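PDB 6VJR: vinylacetyl-CoA Delta-isomerase from Nitrosopumilus maritimus SCM1, which dehydrates 4-hydroxybutyryl-CoA as an oxygen-tolerant flavin and iron-sulfur enzyme, and probably also isomerises vinylacetyl-CoA. Local coordinates for the interface of chains A and B. Coordinates in Å, arbitrary orientation; residue numbers count along the deposited sequence, not the author numbering. Chains: chain A/B, Vinylacetyl-CoA Delta-isomerase.

The interface of chains A and B. Residues chain A 342, 345-346, 361, 493; chain B 81, 85, 341, 345.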
loop_
_atom_site.group_PDB
_atom_site.type_symbol
_atom_site.label_atom_id
_atom_site.label_comp_id
_atom_site.label_asym_id
_atom_site.label_seq_id
_atom_site.Cartn_x
_atom_site.Cartn_y
_atom_site.Cartn_z
ATOM N N ALA A 342 -9.704 -2.952 -21.226
ATOM C CA ALA A 342 -10.204 -1.609 -21.466
ATOM C C ALA A 342 -9.351 -0.941 -22.556
ATOM O O ALA A 342 -9.863 -0.295 -23.441
ATOM C CB ALA A 342 -10.157 -0.782 -20.189
ATOM N N HIS A 345 -10.365 -2.581 -25.851
ATOM C CA HIS A 345 -11.713 -2.150 -26.218
ATOM C C HIS A 345 -11.750 -0.729 -26.757
ATOM O O HIS A 345 -12.584 -0.451 -27.609
ATOM C CB HIS A 345 -12.698 -2.261 -25.042
ATOM C CG HIS A 345 -13.350 -3.600 -24.883
ATOM N ND1 HIS A 345 -14.249 -4.083 -25.805
ATOM C CD2 HIS A 345 -13.246 -4.530 -23.936
ATOM C CE1 HIS A 345 -14.717 -5.260 -25.378
ATOM N NE2 HIS A 345 -14.125 -5.536 -24.230
ATOM N N GLN A 346 -10.845 0.136 -26.250
ATOM C CA GLN A 346 -10.762 1.554 -26.607
ATOM C C GLN A 346 -9.824 1.789 -27.802
ATOM O O GLN A 346 -9.482 2.945 -28.090
ATOM C CB GLN A 346 -10.360 2.339 -25.357
ATOM C CG GLN A 346 -11.504 2.400 -24.358
ATOM C CD GLN A 346 -12.717 3.173 -24.832
ATOM O OE1 GLN A 346 -13.841 2.659 -24.925
ATOM N NE2 GLN A 346 -12.503 4.461 -25.089
ATOM N N LEU A 361 -4.274 3.704 -21.257
ATOM C CA LEU A 361 -4.740 2.571 -20.478
ATOM C C LEU A 361 -3.766 1.389 -20.490
ATOM O O LEU A 361 -3.723 0.639 -19.518
ATOM C CB LEU A 361 -6.134 2.182 -20.912
ATOM C CG LEU A 361 -7.201 3.251 -20.713
ATOM C CD1 LEU A 361 -8.502 2.861 -21.354
ATOM C CD2 LEU A 361 -7.404 3.422 -19.218
ATOM N N ARG A 493 -10.322 10.228 -26.936
ATOM C CA ARG A 493 -10.749 8.837 -26.952
ATOM C C ARG A 493 -11.807 8.588 -25.866
ATOM O O ARG A 493 -12.836 7.902 -26.084
ATOM C CB ARG A 493 -9.539 7.905 -26.837
ATOM C CG ARG A 493 -8.525 7.938 -27.975
ATOM C CD ARG A 493 -7.525 6.801 -27.838
ATOM N NE ARG A 493 -6.652 6.867 -26.653
ATOM C CZ ARG A 493 -5.481 7.517 -26.541
ATOM N NH1 ARG A 493 -5.036 8.255 -27.549
ATOM N NH2 ARG A 493 -4.732 7.391 -25.442
ATOM N N VAL B 81 -21.235 1.710 -21.905
ATOM C CA VAL B 81 -20.022 2.497 -21.949
ATOM C C VAL B 81 -20.333 3.998 -22.014
ATOM O O VAL B 81 -19.689 4.828 -21.359
ATOM C CB VAL B 81 -19.149 2.045 -23.127
ATOM C CG1 VAL B 81 -17.949 2.974 -23.309
ATOM C CG2 VAL B 81 -18.721 0.599 -22.943
ATOM N N LYS B 85 -19.014 7.307 -19.933
ATOM C CA LYS B 85 -18.394 8.473 -20.557
ATOM C C LYS B 85 -19.099 9.744 -20.093
ATOM O O LYS B 85 -18.452 10.732 -19.726
ATOM C CB LYS B 85 -18.425 8.336 -22.076
ATOM C CG LYS B 85 -17.472 7.274 -22.629
ATOM C CD LYS B 85 -17.655 7.077 -24.124
ATOM C CE LYS B 85 -16.611 6.146 -24.686
ATOM N NZ LYS B 85 -16.565 6.177 -26.130
ATOM N N ILE B 341 -15.116 0.984 -17.257
ATOM C CA ILE B 341 -15.448 0.834 -18.672
ATOM C C ILE B 341 -15.269 -0.615 -19.157
ATOM O O ILE B 341 -15.974 -1.056 -20.095
ATOM C CB ILE B 341 -14.756 1.832 -19.621
ATOM C CG1 ILE B 341 -13.270 1.679 -19.693
ATOM C CG2 ILE B 341 -15.247 3.269 -19.423
ATOM C CD1 ILE B 341 -12.700 2.390 -20.901
ATOM N N HIS B 345 -18.023 -2.601 -21.186
ATOM C CA HIS B 345 -17.662 -3.176 -22.486
ATOM C C HIS B 345 -17.975 -4.666 -22.559
ATOM O O HIS B 345 -18.340 -5.186 -23.627
ATOM C CB HIS B 345 -16.201 -2.922 -22.866
ATOM C CG HIS B 345 -15.911 -1.632 -23.577
ATOM N ND1 HIS B 345 -16.272 -1.362 -24.880
ATOM C CD2 HIS B 345 -15.206 -0.586 -23.157
ATOM C CE1 HIS B 345 -15.772 -0.173 -25.242
ATOM N NE2 HIS B 345 -15.111 0.309 -24.190
HETATM O O HOH W 1 -14.003 5.566 -27.088
HETATM O O HOH W 2 -15.594 3.474 -26.836
#
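The imidazoles of A:His345 and B:His345 lie almost parallel, planes 12° apart and centroids 4.3 Å from each other, stacked but offset, with the side chains running antiparallel. This offset sets each CB over the other ring: CB of B:His345 is 3.4 Å from the ring centroid of A:His345, and the reverse pairing is alike. The opposite face of B:His345 is capped by CG2, one of the two methyls of B:Val81, from its own chain, so the imidazole is sandwiched. At its edge, in the ring plane, NE2 donates a hydrogen bond of 2.8 Å to OE1 of A:Gln346, meeting a lone pair in the carbonyl plane. A flat histidine suits this place because it stacks and donates at once; an alanine here would probably leave OE1 of A:Gln346 without this protein donor and CB of A:His345 without the ring it packs over. CG of A:Gln346 lies 3.7 Å from CD1 of B:Ile341, whose CG1 packs on the small CB of A:Ala342; a bend at chi2 (-65°) turns the glutamine amide towards B:His345. That amide suits a polar junction, OE1 and NE2 each reaching one of two linked waters. B:Lys85 is long enough to bring NZ to both, and the NE2-bound water also meets the backbone carbonyl O of A:Arg493, 2.8 Å away. The histidines end the 320-345 helices of both subunits, at a two-fold interface of the deposited tetramer, which may not be the biological assembly; helices 77-94 (B) and 489-494 (A) flank the water bridge.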